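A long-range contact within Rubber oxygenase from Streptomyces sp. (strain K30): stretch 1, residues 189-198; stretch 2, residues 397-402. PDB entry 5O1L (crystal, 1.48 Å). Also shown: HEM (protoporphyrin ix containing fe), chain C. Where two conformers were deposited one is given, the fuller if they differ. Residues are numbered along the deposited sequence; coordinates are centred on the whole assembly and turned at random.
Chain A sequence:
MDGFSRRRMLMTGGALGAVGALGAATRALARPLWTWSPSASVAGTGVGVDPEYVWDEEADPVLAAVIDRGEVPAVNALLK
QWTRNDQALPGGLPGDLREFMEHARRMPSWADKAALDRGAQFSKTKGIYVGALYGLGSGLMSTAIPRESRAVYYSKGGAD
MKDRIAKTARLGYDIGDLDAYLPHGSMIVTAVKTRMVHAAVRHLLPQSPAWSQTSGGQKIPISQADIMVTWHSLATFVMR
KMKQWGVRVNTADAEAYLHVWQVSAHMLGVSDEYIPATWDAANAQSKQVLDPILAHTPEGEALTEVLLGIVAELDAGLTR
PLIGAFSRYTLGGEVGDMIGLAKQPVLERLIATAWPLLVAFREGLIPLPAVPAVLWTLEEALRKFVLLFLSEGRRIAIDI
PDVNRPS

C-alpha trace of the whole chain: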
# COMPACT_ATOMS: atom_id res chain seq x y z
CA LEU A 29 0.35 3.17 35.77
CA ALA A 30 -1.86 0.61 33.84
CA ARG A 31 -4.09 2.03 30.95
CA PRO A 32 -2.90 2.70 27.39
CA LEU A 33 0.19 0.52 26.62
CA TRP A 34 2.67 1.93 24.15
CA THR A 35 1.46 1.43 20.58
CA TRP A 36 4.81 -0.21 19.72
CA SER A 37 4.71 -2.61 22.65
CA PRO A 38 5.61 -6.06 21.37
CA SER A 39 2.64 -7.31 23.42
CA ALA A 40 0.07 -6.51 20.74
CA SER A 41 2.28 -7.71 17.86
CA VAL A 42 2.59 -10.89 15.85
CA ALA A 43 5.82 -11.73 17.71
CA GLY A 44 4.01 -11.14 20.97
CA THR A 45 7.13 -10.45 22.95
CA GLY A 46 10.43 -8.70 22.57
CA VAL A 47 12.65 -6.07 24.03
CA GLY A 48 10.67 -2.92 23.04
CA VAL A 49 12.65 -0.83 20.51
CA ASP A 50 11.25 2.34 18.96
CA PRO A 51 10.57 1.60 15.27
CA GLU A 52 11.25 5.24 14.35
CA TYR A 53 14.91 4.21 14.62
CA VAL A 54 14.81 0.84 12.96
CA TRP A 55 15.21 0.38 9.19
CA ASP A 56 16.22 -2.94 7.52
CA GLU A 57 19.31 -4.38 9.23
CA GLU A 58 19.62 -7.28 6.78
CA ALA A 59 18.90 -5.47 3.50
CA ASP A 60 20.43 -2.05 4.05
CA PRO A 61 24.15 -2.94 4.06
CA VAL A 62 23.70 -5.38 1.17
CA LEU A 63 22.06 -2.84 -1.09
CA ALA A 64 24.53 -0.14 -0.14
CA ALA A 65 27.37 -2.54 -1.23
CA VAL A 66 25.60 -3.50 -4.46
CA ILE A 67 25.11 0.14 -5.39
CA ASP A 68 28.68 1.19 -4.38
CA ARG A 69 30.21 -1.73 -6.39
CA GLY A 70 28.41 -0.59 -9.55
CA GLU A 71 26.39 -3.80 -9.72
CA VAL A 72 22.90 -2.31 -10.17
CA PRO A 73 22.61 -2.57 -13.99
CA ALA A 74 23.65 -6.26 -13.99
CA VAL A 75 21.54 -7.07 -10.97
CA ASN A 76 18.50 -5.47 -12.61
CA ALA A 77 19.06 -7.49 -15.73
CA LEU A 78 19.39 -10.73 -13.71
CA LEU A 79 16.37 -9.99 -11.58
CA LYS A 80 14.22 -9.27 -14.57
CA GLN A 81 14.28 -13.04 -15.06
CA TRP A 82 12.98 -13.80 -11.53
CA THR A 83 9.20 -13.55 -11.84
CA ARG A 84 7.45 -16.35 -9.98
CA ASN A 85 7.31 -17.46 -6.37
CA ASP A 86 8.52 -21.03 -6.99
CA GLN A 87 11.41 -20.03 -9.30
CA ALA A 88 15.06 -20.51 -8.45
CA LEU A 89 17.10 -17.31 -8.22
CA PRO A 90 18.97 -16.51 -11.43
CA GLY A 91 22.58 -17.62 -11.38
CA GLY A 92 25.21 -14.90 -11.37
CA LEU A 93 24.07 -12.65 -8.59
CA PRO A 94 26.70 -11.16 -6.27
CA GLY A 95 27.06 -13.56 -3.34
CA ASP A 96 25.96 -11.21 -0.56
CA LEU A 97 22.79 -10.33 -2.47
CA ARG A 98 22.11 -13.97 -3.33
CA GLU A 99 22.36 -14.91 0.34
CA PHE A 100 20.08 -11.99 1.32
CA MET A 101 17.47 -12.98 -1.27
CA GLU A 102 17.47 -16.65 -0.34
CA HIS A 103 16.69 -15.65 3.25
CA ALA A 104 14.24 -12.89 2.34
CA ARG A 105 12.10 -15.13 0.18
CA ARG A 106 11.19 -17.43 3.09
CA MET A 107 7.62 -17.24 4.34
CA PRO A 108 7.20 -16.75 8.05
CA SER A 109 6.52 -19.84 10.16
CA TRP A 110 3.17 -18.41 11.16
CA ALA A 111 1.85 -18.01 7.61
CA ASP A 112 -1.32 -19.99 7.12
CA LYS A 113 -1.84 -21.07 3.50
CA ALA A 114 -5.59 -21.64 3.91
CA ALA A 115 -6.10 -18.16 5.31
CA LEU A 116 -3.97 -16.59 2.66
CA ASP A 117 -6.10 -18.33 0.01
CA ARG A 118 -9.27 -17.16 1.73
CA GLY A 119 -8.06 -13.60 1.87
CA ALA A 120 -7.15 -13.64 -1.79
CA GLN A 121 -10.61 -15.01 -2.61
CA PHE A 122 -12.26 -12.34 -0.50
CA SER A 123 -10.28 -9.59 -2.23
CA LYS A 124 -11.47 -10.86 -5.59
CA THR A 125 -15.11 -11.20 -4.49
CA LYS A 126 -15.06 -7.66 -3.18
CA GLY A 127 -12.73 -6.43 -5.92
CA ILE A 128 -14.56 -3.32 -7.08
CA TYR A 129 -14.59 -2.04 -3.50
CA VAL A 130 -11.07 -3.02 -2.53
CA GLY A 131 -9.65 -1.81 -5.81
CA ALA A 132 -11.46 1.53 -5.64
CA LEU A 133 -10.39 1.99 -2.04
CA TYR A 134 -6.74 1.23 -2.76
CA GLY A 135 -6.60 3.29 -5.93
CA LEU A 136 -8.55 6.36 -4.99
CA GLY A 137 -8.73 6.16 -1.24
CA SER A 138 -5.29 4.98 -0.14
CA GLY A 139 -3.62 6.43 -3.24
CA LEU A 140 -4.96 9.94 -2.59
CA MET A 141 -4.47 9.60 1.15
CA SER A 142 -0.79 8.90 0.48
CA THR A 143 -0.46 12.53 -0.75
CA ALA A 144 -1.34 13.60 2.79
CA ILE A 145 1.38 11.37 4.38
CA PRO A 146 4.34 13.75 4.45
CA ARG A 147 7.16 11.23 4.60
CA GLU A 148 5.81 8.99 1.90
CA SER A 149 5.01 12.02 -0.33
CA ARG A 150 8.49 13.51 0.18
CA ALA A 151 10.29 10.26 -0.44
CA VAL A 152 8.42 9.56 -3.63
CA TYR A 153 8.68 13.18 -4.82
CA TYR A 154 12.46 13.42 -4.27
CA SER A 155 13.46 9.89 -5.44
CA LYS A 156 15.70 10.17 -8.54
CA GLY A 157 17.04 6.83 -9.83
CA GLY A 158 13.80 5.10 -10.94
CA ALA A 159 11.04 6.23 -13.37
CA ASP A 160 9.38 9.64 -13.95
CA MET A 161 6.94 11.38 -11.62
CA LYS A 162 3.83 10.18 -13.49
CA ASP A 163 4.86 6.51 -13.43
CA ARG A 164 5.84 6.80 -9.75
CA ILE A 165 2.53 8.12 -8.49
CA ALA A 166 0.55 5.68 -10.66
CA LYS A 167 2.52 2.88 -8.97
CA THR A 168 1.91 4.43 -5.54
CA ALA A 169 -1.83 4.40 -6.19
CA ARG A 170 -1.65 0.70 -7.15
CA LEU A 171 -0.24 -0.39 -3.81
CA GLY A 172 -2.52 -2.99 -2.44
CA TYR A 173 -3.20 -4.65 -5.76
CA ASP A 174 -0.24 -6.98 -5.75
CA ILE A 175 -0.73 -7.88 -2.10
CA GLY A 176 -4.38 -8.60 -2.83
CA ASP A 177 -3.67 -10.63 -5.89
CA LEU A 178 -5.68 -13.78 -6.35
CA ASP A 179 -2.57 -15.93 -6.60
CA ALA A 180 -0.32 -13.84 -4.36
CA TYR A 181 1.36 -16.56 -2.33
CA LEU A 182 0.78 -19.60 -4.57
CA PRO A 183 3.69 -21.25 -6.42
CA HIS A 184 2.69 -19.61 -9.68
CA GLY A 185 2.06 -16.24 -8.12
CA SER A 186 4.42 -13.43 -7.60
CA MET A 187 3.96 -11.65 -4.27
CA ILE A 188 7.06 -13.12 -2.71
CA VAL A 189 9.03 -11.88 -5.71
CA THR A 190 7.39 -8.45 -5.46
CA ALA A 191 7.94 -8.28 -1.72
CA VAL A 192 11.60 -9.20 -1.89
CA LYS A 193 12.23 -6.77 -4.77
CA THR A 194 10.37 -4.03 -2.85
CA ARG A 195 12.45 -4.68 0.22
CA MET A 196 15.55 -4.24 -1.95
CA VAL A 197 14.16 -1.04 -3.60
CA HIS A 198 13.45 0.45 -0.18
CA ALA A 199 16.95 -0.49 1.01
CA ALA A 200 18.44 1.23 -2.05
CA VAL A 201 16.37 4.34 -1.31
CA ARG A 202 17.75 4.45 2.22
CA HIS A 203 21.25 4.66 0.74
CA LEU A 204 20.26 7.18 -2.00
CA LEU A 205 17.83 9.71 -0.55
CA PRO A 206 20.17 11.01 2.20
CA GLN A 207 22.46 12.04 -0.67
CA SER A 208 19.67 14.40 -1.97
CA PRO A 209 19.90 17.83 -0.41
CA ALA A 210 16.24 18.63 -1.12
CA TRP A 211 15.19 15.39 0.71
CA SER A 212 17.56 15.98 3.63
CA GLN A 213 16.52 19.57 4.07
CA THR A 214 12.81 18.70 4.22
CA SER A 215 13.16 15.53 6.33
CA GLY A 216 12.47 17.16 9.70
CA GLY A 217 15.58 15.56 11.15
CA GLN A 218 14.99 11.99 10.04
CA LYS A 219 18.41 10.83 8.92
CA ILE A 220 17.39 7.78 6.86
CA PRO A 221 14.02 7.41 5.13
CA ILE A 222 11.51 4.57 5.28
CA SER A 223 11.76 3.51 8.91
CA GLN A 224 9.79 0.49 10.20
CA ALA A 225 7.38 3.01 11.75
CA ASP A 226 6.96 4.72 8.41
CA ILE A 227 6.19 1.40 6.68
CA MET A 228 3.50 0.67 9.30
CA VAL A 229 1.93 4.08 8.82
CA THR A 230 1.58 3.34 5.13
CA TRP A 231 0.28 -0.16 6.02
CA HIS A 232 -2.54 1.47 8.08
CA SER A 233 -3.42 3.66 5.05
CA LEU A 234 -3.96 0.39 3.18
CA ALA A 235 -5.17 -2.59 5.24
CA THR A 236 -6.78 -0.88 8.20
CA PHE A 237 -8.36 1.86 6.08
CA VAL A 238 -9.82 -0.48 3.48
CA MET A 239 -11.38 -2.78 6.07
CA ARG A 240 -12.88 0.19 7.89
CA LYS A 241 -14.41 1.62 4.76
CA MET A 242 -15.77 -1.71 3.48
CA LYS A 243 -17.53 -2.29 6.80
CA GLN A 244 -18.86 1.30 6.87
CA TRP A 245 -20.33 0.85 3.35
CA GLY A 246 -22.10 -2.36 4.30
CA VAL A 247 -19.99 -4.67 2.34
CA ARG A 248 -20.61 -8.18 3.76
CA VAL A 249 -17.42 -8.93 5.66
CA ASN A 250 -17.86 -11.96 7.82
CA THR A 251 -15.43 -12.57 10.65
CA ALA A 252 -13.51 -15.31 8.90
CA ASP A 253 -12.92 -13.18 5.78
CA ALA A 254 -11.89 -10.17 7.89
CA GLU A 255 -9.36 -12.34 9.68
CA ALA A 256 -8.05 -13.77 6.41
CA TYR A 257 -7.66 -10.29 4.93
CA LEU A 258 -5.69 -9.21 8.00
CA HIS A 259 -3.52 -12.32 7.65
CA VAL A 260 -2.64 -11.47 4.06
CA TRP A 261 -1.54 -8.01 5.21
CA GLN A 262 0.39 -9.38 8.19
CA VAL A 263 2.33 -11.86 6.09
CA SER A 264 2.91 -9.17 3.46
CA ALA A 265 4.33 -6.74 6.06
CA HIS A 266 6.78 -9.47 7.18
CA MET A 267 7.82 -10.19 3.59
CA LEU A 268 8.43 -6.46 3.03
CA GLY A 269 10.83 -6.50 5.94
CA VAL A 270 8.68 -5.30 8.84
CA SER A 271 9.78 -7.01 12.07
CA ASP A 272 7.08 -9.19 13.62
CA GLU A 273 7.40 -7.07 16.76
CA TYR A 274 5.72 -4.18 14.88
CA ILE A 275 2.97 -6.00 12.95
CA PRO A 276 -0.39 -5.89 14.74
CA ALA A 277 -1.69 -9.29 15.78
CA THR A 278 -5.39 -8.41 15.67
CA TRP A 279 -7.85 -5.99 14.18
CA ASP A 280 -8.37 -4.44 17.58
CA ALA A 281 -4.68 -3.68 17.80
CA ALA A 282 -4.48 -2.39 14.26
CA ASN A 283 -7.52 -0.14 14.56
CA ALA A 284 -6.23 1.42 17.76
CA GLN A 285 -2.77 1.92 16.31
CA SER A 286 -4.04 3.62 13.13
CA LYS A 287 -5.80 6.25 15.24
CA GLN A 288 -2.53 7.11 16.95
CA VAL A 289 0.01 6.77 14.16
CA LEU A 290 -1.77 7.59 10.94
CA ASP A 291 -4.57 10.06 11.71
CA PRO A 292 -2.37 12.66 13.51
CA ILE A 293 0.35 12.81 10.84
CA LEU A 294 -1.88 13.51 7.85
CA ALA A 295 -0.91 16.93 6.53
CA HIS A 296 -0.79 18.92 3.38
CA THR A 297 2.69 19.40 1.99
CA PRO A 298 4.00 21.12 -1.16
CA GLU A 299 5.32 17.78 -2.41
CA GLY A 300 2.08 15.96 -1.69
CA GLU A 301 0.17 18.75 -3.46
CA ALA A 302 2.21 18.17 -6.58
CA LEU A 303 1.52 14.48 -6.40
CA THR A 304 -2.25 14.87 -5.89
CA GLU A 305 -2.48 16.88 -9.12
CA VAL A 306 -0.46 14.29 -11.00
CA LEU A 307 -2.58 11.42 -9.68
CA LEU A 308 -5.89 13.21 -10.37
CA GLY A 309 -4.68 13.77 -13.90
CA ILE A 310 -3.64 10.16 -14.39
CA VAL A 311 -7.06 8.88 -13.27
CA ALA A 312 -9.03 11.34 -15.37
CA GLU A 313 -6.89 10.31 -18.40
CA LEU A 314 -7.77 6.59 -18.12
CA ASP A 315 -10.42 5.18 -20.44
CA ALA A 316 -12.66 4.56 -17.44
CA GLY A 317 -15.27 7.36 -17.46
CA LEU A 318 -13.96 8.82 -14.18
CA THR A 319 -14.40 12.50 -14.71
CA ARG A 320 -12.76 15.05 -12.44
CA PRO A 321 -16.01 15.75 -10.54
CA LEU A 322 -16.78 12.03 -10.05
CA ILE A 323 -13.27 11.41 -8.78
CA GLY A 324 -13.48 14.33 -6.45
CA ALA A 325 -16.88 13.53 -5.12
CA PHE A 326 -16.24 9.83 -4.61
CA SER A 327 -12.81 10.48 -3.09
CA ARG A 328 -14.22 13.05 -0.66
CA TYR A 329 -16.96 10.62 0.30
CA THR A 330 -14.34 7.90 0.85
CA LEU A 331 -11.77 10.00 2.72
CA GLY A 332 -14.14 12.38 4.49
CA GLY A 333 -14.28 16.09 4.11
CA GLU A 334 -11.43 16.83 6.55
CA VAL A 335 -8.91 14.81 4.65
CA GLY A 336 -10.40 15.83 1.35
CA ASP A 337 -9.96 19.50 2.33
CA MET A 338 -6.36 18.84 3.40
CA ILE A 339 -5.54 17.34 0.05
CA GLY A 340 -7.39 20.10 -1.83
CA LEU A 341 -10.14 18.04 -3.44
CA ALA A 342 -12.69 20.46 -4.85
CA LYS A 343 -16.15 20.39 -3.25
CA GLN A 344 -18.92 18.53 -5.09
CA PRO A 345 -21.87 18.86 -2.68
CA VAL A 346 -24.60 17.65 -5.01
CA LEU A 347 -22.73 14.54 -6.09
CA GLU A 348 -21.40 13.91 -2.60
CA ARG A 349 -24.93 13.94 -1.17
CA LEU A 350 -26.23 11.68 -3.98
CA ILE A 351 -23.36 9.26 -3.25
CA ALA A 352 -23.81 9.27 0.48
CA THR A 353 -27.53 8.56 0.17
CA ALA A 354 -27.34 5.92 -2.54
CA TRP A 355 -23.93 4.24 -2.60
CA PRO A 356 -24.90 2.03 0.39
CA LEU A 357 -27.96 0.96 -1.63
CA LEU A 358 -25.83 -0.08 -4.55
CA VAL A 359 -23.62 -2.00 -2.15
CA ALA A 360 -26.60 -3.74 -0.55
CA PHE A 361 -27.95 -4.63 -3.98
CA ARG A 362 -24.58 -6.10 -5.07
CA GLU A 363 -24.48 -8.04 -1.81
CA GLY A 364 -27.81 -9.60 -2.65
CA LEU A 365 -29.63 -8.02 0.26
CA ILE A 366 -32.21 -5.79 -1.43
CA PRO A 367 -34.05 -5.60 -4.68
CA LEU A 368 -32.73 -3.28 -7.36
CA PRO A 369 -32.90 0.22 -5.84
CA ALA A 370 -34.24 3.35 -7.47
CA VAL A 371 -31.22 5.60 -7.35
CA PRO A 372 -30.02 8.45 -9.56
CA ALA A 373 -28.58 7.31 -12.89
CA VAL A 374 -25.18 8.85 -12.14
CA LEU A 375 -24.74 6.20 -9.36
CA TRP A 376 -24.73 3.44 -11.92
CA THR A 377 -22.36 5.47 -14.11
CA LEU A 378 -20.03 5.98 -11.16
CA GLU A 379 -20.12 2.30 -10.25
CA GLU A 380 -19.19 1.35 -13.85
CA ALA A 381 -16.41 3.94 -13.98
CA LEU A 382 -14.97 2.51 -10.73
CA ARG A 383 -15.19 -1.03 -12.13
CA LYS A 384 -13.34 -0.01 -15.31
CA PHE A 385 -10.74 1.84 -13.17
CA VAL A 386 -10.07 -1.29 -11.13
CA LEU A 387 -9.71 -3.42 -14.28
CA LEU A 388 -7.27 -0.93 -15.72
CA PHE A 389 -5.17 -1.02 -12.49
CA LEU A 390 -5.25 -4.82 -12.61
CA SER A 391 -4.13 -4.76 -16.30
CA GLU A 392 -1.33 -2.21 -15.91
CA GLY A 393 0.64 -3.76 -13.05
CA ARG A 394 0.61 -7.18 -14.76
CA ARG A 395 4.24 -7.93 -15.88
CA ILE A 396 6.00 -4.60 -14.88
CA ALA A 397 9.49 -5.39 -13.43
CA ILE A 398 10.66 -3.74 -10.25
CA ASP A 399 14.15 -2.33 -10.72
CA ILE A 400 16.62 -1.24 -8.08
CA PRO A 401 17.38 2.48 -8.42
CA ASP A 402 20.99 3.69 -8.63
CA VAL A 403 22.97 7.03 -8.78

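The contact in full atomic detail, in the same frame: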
# COMPACT_ATOMS: atom_id res chain seq x y z
N VAL A 189 8.13 -12.60 -4.80
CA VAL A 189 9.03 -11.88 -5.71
C VAL A 189 8.88 -10.38 -5.54
O VAL A 189 9.88 -9.69 -5.31
CB VAL A 189 8.81 -12.32 -7.13
CG1 VAL A 189 9.69 -11.54 -8.06
CG2 VAL A 189 9.02 -13.83 -7.24
N THR A 190 7.64 -9.88 -5.58
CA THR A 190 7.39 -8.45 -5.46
C THR A 190 7.83 -7.96 -4.12
O THR A 190 8.43 -6.91 -4.00
CB THR A 190 5.88 -8.20 -5.64
OG1 THR A 190 5.61 -8.53 -7.00
CG2 THR A 190 5.52 -6.74 -5.33
N ALA A 191 7.52 -8.71 -3.05
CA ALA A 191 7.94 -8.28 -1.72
C ALA A 191 9.44 -8.19 -1.55
O ALA A 191 9.97 -7.22 -0.96
CB ALA A 191 7.38 -9.19 -0.65
N VAL A 192 10.17 -9.18 -2.02
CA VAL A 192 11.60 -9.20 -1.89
C VAL A 192 12.23 -8.05 -2.75
O VAL A 192 13.09 -7.32 -2.26
CB VAL A 192 12.19 -10.54 -2.27
CG1 VAL A 192 13.71 -10.45 -2.37
CG2 VAL A 192 11.78 -11.62 -1.30
N LYS A 193 11.73 -7.88 -3.97
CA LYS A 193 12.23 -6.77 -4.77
C LYS A 193 11.92 -5.44 -4.13
O LYS A 193 12.75 -4.54 -4.18
CB LYS A 193 11.62 -6.87 -6.17
CG LYS A 193 12.20 -8.05 -7.00
CD LYS A 193 11.67 -8.06 -8.41
CE LYS A 193 12.24 -9.23 -9.18
NZ LYS A 193 11.77 -9.24 -10.58
N THR A 194 10.71 -5.26 -3.54
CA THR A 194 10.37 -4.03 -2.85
C THR A 194 11.27 -3.77 -1.70
O THR A 194 11.72 -2.64 -1.46
CB THR A 194 8.88 -4.05 -2.44
OG1 THR A 194 8.03 -4.24 -3.60
CG2 THR A 194 8.54 -2.78 -1.63
N ARG A 195 11.53 -4.82 -0.89
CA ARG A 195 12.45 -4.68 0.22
C ARG A 195 13.81 -4.16 -0.24
O ARG A 195 14.44 -3.30 0.39
CB ARG A 195 12.52 -6.01 0.92
CG ARG A 195 13.28 -6.08 2.17
CD ARG A 195 13.01 -7.34 2.90
NE ARG A 195 13.88 -7.29 4.00
CZ ARG A 195 14.22 -8.30 4.76
NH1 ARG A 195 13.78 -9.47 4.50
NH2 ARG A 195 15.09 -8.10 5.75
N MET A 196 14.26 -4.66 -1.38
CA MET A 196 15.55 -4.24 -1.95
C MET A 196 15.47 -2.78 -2.49
O MET A 196 16.41 -1.99 -2.24
CB MET A 196 15.98 -5.16 -3.09
CG MET A 196 16.27 -6.59 -2.68
SD MET A 196 16.44 -7.72 -4.10
CE MET A 196 17.62 -6.83 -5.07
N VAL A 197 14.38 -2.42 -3.16
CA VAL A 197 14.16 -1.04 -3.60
C VAL A 197 14.23 -0.11 -2.39
O VAL A 197 14.93 0.91 -2.37
CB VAL A 197 12.88 -0.83 -4.38
CG1 VAL A 197 12.64 0.65 -4.62
CG2 VAL A 197 12.94 -1.59 -5.67
N HIS A 198 13.46 -0.42 -1.31
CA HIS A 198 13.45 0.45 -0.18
C HIS A 198 14.88 0.57 0.40
O HIS A 198 15.23 1.66 0.81
CB HIS A 198 12.45 -0.10 0.87
CG HIS A 198 11.01 0.13 0.53
ND1 HIS A 198 10.02 -0.58 1.17
CD2 HIS A 198 10.39 1.02 -0.30
CE1 HIS A 198 8.85 -0.13 0.71
NE2 HIS A 198 9.03 0.82 -0.19
N ALA A 397 8.39 -4.85 -14.27
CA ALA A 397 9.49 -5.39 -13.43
C ALA A 397 9.85 -4.30 -12.46
O ALA A 397 9.75 -3.14 -12.78
CB ALA A 397 10.67 -5.79 -14.26
N ILE A 398 10.24 -4.69 -11.26
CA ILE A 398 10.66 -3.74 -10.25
C ILE A 398 12.16 -3.69 -10.29
O ILE A 398 12.84 -4.70 -10.02
CB ILE A 398 10.15 -4.18 -8.87
CG1 ILE A 398 8.65 -4.17 -8.84
CG2 ILE A 398 10.76 -3.33 -7.75
CD1 ILE A 398 8.08 -4.73 -7.53
N ASP A 399 12.69 -2.51 -10.61
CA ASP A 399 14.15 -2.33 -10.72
C ASP A 399 14.69 -1.61 -9.51
O ASP A 399 14.05 -0.72 -8.99
CB ASP A 399 14.48 -1.48 -11.94
CG ASP A 399 14.32 -2.25 -13.28
OD1 ASP A 399 14.48 -3.52 -13.38
OD2 ASP A 399 14.07 -1.55 -14.28
N ILE A 400 15.89 -1.93 -9.13
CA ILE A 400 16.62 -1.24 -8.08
C ILE A 400 17.06 0.09 -8.64
O ILE A 400 17.59 0.13 -9.75
CB ILE A 400 17.85 -2.04 -7.63
CG1 ILE A 400 17.45 -3.41 -7.12
CG2 ILE A 400 18.67 -1.26 -6.57
CD1 ILE A 400 18.61 -4.30 -6.80
N PRO A 401 16.85 1.20 -7.93
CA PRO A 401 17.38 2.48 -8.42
C PRO A 401 18.89 2.57 -8.19
O PRO A 401 19.45 1.90 -7.34
CB PRO A 401 16.71 3.51 -7.53
CG PRO A 401 16.31 2.75 -6.30
CD PRO A 401 16.00 1.34 -6.71
N ASP A 402 19.56 3.48 -8.87
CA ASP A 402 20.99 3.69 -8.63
C ASP A 402 21.28 5.21 -8.49
O ASP A 402 20.34 6.02 -8.30
CB ASP A 402 21.68 3.06 -9.85
CG ASP A 402 23.15 2.75 -9.62
OD1 ASP A 402 23.68 3.01 -8.52
OD2 ASP A 402 23.77 2.26 -10.61
CHA HEM C . 9.19 1.76 -3.95
CHB HEM C . 5.65 -0.66 -1.93
CHC HEM C . 6.19 1.89 2.09
CHD HEM C . 8.98 4.92 -0.33
C1A HEM C . 8.22 0.87 -3.67
C2A HEM C . 7.83 -0.14 -4.62
C3A HEM C . 6.80 -0.80 -4.07
C4A HEM C . 6.57 -0.27 -2.80
CMA HEM C . 6.05 -1.92 -4.74
CAA HEM C . 8.42 -0.43 -6.02
CBA HEM C . 7.79 0.52 -7.06
CGA HEM C . 8.01 -0.02 -8.42
O1A HEM C . 9.15 0.20 -8.85
O2A HEM C . 7.07 -0.68 -9.02
C1B HEM C . 5.51 -0.20 -0.63
C2B HEM C . 4.56 -0.74 0.28
C3B HEM C . 4.69 -0.08 1.42
C4B HEM C . 5.71 0.93 1.23
CMB HEM C . 3.59 -1.88 0.03
CAB HEM C . 4.11 -0.19 2.74
CBB HEM C . 3.13 -1.14 3.17
C1C HEM C . 7.01 2.96 1.79
C2C HEM C . 7.19 4.08 2.70
C3C HEM C . 8.00 4.91 1.99
C4C HEM C . 8.21 4.31 0.69
CMC HEM C . 6.69 4.19 4.11
CAC HEM C . 8.52 6.22 2.41
CBC HEM C . 8.47 6.85 3.65
C1D HEM C . 9.26 4.32 -1.52
C2D HEM C . 10.19 4.88 -2.52
C3D HEM C . 10.26 4.02 -3.54
C4D HEM C . 9.41 2.89 -3.16
CMD HEM C . 10.81 6.22 -2.37
CAD HEM C . 11.07 4.18 -4.85
CBD HEM C . 10.21 4.97 -5.82
CGD HEM C . 11.01 5.21 -7.10
O1D HEM C . 10.56 4.71 -8.16
O2D HEM C . 12.09 5.87 -7.14
NA HEM C . 7.46 0.76 -2.55
NB HEM C . 6.14 0.81 -0.00
NC HEM C . 7.60 3.10 0.56
ND HEM C . 8.88 3.08 -1.92
FE HEM C . 7.55 1.94 -0.97
O HOH W 1 12.71 -7.03 -11.74

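Residues 189-198 lie within a longer helix, held by regular i to i+4 backbone hydrogen bonds such as Val197 N to Lys193 O at 2.9 Å. Residues 397-402 form an extended segment without regular secondary structure. The two backbones draw closer from Lys193 and Ile398, whose CA atoms are 6.5 Å apart, to Val197 and Ile400, where CA to CA is 5.1 Å. No direct hydrogen bond joins the stretches; the direct contacts are mainly apolar.

Ile398 points toward the helix and spans nearly two turns of it: its CG2 packs on Val197 CG2 at 3.5 Å, while its CD1 reaches Thr190 CG2 at 3.9 Å. Val197 packs against several residues of the segment: its CG2 is also 3.6 Å from Asp399 O, and its CG1 is 4.0 Å from Pro401 CD. Beside it, Met196 CE comes 3.2 Å from Ile400 CD1 in the conformer given, shorter than usual for two methyls.

Lys193 extends its side chain past Ile398, with Lys193 CD 3.9 Å from Ile398 O, and one water links the ammonium to that backbone carbonyl, accepting from Lys193 NZ at 2.7 Å and donating to Ile398 O at 2.9 Å.

The same helix serves the heme. His198 points away from the segment and binds iron, His198 NE2 to HEM FE 2.0 Å, while Val197 CG1 approaches HEM CHA at 3.7 Å, so packing and ligation share adjacent residues.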